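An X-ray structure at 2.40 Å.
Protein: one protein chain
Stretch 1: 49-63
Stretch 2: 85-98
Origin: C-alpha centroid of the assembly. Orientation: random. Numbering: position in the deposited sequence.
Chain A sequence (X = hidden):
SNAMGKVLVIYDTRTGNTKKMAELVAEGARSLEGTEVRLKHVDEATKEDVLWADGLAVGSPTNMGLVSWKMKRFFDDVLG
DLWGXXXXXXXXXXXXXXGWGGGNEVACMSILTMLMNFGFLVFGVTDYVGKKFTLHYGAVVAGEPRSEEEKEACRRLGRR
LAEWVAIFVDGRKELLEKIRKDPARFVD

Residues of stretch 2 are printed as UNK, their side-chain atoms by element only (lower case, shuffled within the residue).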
# COMPACT_ATOMS: atom_id res chain seq x y z
N ASP A 49 -21.02 -13.62 13.97
CA ASP A 49 -20.84 -14.03 12.57
C ASP A 49 -19.41 -14.30 12.25
O ASP A 49 -19.11 -15.23 11.50
CB ASP A 49 -21.35 -12.95 11.60
CG ASP A 49 -22.85 -12.83 11.62
OD1 ASP A 49 -23.49 -13.90 11.78
OD2 ASP A 49 -23.38 -11.69 11.49
N VAL A 50 -18.53 -13.47 12.82
CA VAL A 50 -17.10 -13.50 12.50
C VAL A 50 -16.47 -14.67 13.24
O VAL A 50 -15.70 -15.44 12.66
CB VAL A 50 -16.41 -12.12 12.82
CG1 VAL A 50 -14.89 -12.22 12.78
CG2 VAL A 50 -16.90 -11.04 11.83
N LEU A 51 -16.86 -14.82 14.50
CA LEU A 51 -16.49 -15.99 15.29
C LEU A 51 -16.92 -17.32 14.66
O LEU A 51 -16.23 -18.33 14.76
CB LEU A 51 -17.11 -15.87 16.68
CG LEU A 51 -16.46 -14.84 17.59
CD1 LEU A 51 -17.39 -14.52 18.76
CD2 LEU A 51 -15.10 -15.37 18.07
N TRP A 52 -18.07 -17.32 14.02
CA TRP A 52 -18.58 -18.47 13.31
C TRP A 52 -17.74 -18.78 12.07
O TRP A 52 -17.48 -19.94 11.79
CB TRP A 52 -20.05 -18.22 12.97
CG TRP A 52 -20.69 -19.21 12.10
CD1 TRP A 52 -21.33 -20.36 12.49
CD2 TRP A 52 -20.79 -19.16 10.66
NE1 TRP A 52 -21.81 -21.03 11.39
CE2 TRP A 52 -21.50 -20.32 10.25
CE3 TRP A 52 -20.36 -18.25 9.68
CZ2 TRP A 52 -21.78 -20.59 8.89
CZ3 TRP A 52 -20.65 -18.51 8.34
CH2 TRP A 52 -21.34 -19.67 7.96
N ALA A 53 -17.28 -17.75 11.36
CA ALA A 53 -16.62 -17.90 10.05
C ALA A 53 -15.24 -18.57 10.07
O ALA A 53 -14.40 -18.25 10.92
CB ALA A 53 -16.52 -16.56 9.34
N ASP A 54 -15.00 -19.48 9.13
CA ASP A 54 -13.63 -19.97 8.89
C ASP A 54 -12.92 -19.02 7.94
O ASP A 54 -11.74 -18.76 8.10
CB ASP A 54 -13.65 -21.38 8.29
CG ASP A 54 -14.20 -22.40 9.27
OD1 ASP A 54 -13.76 -22.35 10.43
OD2 ASP A 54 -15.06 -23.23 8.89
N GLY A 55 -13.68 -18.54 6.95
CA GLY A 55 -13.21 -17.65 5.91
C GLY A 55 -14.17 -16.49 5.76
O GLY A 55 -15.38 -16.64 5.97
N LEU A 56 -13.61 -15.32 5.43
CA LEU A 56 -14.36 -14.06 5.23
C LEU A 56 -14.05 -13.42 3.89
O LEU A 56 -12.88 -13.33 3.50
CB LEU A 56 -13.98 -13.02 6.29
CG LEU A 56 -14.34 -13.29 7.74
CD1 LEU A 56 -13.26 -14.21 8.38
CD2 LEU A 56 -14.44 -11.96 8.46
N ALA A 57 -15.08 -12.96 3.18
CA ALA A 57 -14.90 -12.02 2.08
C ALA A 57 -15.47 -10.69 2.54
O ALA A 57 -16.59 -10.62 3.01
CB ALA A 57 -15.57 -12.52 0.80
N VAL A 58 -14.69 -9.63 2.45
CA VAL A 58 -15.12 -8.35 2.96
C VAL A 58 -15.16 -7.39 1.78
O VAL A 58 -14.15 -7.20 1.13
CB VAL A 58 -14.15 -7.83 4.07
CG1 VAL A 58 -14.53 -6.41 4.53
CG2 VAL A 58 -14.04 -8.83 5.25
N GLY A 59 -16.31 -6.81 1.48
CA GLY A 59 -16.44 -5.93 0.32
C GLY A 59 -16.84 -4.54 0.70
O GLY A 59 -17.57 -4.32 1.67
N SER A 60 -16.33 -3.57 -0.05
CA SER A 60 -16.68 -2.21 0.21
C SER A 60 -16.69 -1.46 -1.10
O SER A 60 -15.90 -1.80 -2.00
CB SER A 60 -15.63 -1.58 1.10
OG SER A 60 -15.86 -0.18 1.32
N PRO A 61 -17.53 -0.41 -1.22
CA PRO A 61 -17.30 0.51 -2.33
C PRO A 61 -15.92 1.14 -2.18
O PRO A 61 -15.41 1.26 -1.06
CB PRO A 61 -18.40 1.57 -2.13
CG PRO A 61 -18.79 1.47 -0.65
CD PRO A 61 -18.64 0.00 -0.35
N THR A 62 -15.28 1.52 -3.28
CA THR A 62 -14.05 2.29 -3.17
C THR A 62 -14.41 3.69 -2.77
O THR A 62 -14.95 4.43 -3.55
CB THR A 62 -13.32 2.36 -4.53
OG1 THR A 62 -12.95 1.03 -4.91
CG2 THR A 62 -12.02 3.23 -4.46
N ASN A 63 -14.13 4.05 -1.53
CA ASN A 63 -14.43 5.40 -1.05
C ASN A 63 -13.14 6.17 -0.74
O ASN A 63 -12.46 5.88 0.26
CB ASN A 63 -15.37 5.38 0.17
CG ASN A 63 -16.81 4.91 -0.15
OD1 ASN A 63 -17.59 4.60 0.75
ND2 ASN A 63 -17.17 4.89 -1.42
N UNK A 85 -7.54 -12.59 19.58
CA UNK A 85 -7.99 -13.94 19.92
C UNK A 85 -8.70 -14.63 18.75
O UNK A 85 -9.34 -15.67 18.93
c UNK A 85 -8.85 -13.96 21.19
c UNK A 85 -11.22 -13.60 22.17
c UNK A 85 -10.30 -13.49 20.94
o UNK A 85 -11.96 -12.63 22.46
o UNK A 85 -11.21 -14.65 22.85
N UNK A 86 -8.60 -14.06 17.56
CA UNK A 86 -9.21 -14.70 16.39
C UNK A 86 -8.24 -14.88 15.23
O UNK A 86 -8.67 -14.93 14.09
c UNK A 86 -10.29 -12.52 15.60
c UNK A 86 -11.64 -14.16 16.93
c UNK A 86 -10.53 -13.99 15.90
c UNK A 86 -11.44 -11.83 14.95
N UNK A 87 -6.94 -14.98 15.52
CA UNK A 87 -5.90 -15.16 14.51
C UNK A 87 -6.11 -16.41 13.69
O UNK A 87 -6.60 -17.41 14.19
o UNK A 87 -3.04 -13.46 15.62
o UNK A 87 -4.86 -13.58 16.85
c UNK A 87 -4.53 -15.26 15.17
c UNK A 87 -4.12 -14.00 15.93
N UNK A 88 -5.72 -16.35 12.41
CA UNK A 88 -5.73 -17.54 11.56
C UNK A 88 -7.04 -17.83 10.85
O UNK A 88 -7.22 -18.90 10.28
N UNK A 89 -7.98 -16.88 10.90
CA UNK A 89 -9.11 -16.93 9.98
C UNK A 89 -8.55 -16.60 8.63
O UNK A 89 -7.49 -15.97 8.54
c UNK A 89 -10.24 -15.96 10.37
c UNK A 89 -11.12 -16.53 11.45
c UNK A 89 -12.14 -15.54 11.95
c UNK A 89 -12.54 -15.93 13.37
n UNK A 89 -13.11 -17.30 13.42
N UNK A 90 -9.23 -17.06 7.58
CA UNK A 90 -8.83 -16.85 6.20
C UNK A 90 -9.77 -15.81 5.61
O UNK A 90 -10.99 -15.90 5.80
c UNK A 90 -8.89 -18.18 5.40
c UNK A 90 -7.88 -19.18 5.99
c UNK A 90 -8.03 -20.59 5.53
c UNK A 90 -8.60 -17.94 3.92
N UNK A 91 -9.20 -14.79 4.94
CA UNK A 91 -9.98 -13.66 4.42
C UNK A 91 -9.46 -13.14 3.09
O UNK A 91 -8.30 -13.34 2.75
c UNK A 91 -10.03 -12.53 5.43
N UNK A 92 -10.36 -12.50 2.33
CA UNK A 92 -10.07 -11.77 1.09
C UNK A 92 -11.00 -10.55 1.02
O UNK A 92 -11.79 -10.32 1.95
s UNK A 92 -11.97 -13.40 -0.17
c UNK A 92 -10.29 -12.68 -0.11
N UNK A 93 -10.93 -9.79 -0.09
CA UNK A 93 -11.49 -8.45 -0.22
C UNK A 93 -12.18 -8.33 -1.56
O UNK A 93 -11.82 -9.04 -2.50
c UNK A 93 -10.35 -7.36 -0.11
N UNK A 94 -13.15 -7.43 -1.67
CA UNK A 94 -13.67 -7.05 -3.01
C UNK A 94 -14.22 -5.63 -3.02
O UNK A 94 -14.54 -5.07 -1.95
c UNK A 94 -17.12 -7.65 -2.94
c UNK A 94 -16.95 -9.42 -0.78
c UNK A 94 -15.89 -8.28 -2.66
c UNK A 94 -18.26 -7.88 -2.14
c UNK A 94 -18.18 -8.75 -1.05
c UNK A 94 -14.68 -8.06 -3.55
c UNK A 94 -15.83 -9.19 -1.58
N UNK A 95 -14.30 -5.00 -4.19
CA UNK A 95 -14.62 -3.58 -4.22
C UNK A 95 -15.06 -3.12 -5.60
O UNK A 95 -14.58 -3.63 -6.64
o UNK A 95 -13.69 -1.37 -3.65
c UNK A 95 -13.39 -2.75 -3.79
N UNK A 96 -15.99 -2.17 -5.59
CA UNK A 96 -16.54 -1.58 -6.79
C UNK A 96 -16.15 -0.13 -6.70
O UNK A 96 -16.26 0.46 -5.62
c UNK A 96 -18.07 -1.72 -6.77
o UNK A 96 -18.67 -1.10 -7.90
N UNK A 97 -15.67 0.45 -7.81
CA UNK A 97 -15.32 1.88 -7.88
C UNK A 97 -16.11 2.55 -8.97
O UNK A 97 -16.85 1.90 -9.67
o UNK A 97 -13.41 1.33 -9.28
c UNK A 97 -13.82 2.06 -8.13
N UNK A 98 -15.96 3.87 -9.10
CA UNK A 98 -16.63 4.66 -10.10
C UNK A 98 -16.05 4.39 -11.47
O UNK A 98 -16.74 4.51 -12.49
O HOH W 1 -9.73 -20.42 9.14

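Position 85 carries three carbons, the third bonded to two oxygens; nothing of stretch 1 lies within 4.5 Å. It is Glu 85. Position 86 has four carbons forked at the first, one arm two carbons long, pointing toward the end of the helix in stretch 1. This is Ile 86; its CD1 lies 4.1 Å from Val 50 CG1 and its CG2 3.8 Å from Leu 51 CD2. Position 87 has two carbons, the second carrying two oxygens, far from stretch 1: Asp 87. Position 88 has no side-chain atom, and its phi/psi of 87/10 would jam a CB against the preceding carbonyl: Gly 88. A water donates to its O (3.1 Å) and to Asp 54 O (2.8 Å).

Position 89 is four carbons in a row ending in nitrogen, hence Lys 89. The chain reaches back to the helix terminus, where NZ donates to Ala 53 O at 3.0 Å and weakly to Val 50 O at 3.3 Å.

Position 90 repeats the forked four-carbon pattern: Ile 90. Its N donates to Asp 54 O (3.1 Å, 176°), opening the strand pairing. Position 91 has one carbon, Ala 91, with CB 4.1 Å from Leu 56 CB. At position 92 a carbon is followed by sulfur: Cys 92, whose SG sits 3.8 Å from Ala 57 CB. Position 93 again has a single carbon, Ala 93, paired with Val 58.

Position 94 has one carbon and a six-carbon ring without a heteroatom: Phe 94. Gly 59 CA lies 3.4 Å from the centroid of the Phe 94 ring, 6° off its normal, whereas Ala 57 CB approaches the edge, 3.7 Å from Phe 94 CE1. An ideal CB on Gly 59 would fall 2.2 Å from Phe 94 CE2, so the ring occupies space left by the glycine.

Positions 95, 96 and 97 each have one carbon and one oxygen with no second branch, giving Ser 95, Ser 96 and Ser 97. Ser 95 OG donates to Ser 60 O at 2.8 Å and lies 2.8 Å from Thr 62 OG1. Position 98 lacks side-chain atoms: Gly 98.

The contact is a parallel pairing, with strand axes 15° apart. Cys 92 N donates to Leu 56 O (2.9 Å), Val 58 N to Cys 92 O (3.0 Å), Phe 94 N to Val 58 O (3.0 Å) and Ser 60 N to Phe 94 O (3.0 Å). Alternate residues of stretch 2 thus use both N and O, while Lys 89 ties down the helix end and Thr 62 N, 2.7 Å from Ser 96 O, extends the bonding beyond Ser 60.

Stretch 2, residues 85-98: EIDGKIACAFSSSG
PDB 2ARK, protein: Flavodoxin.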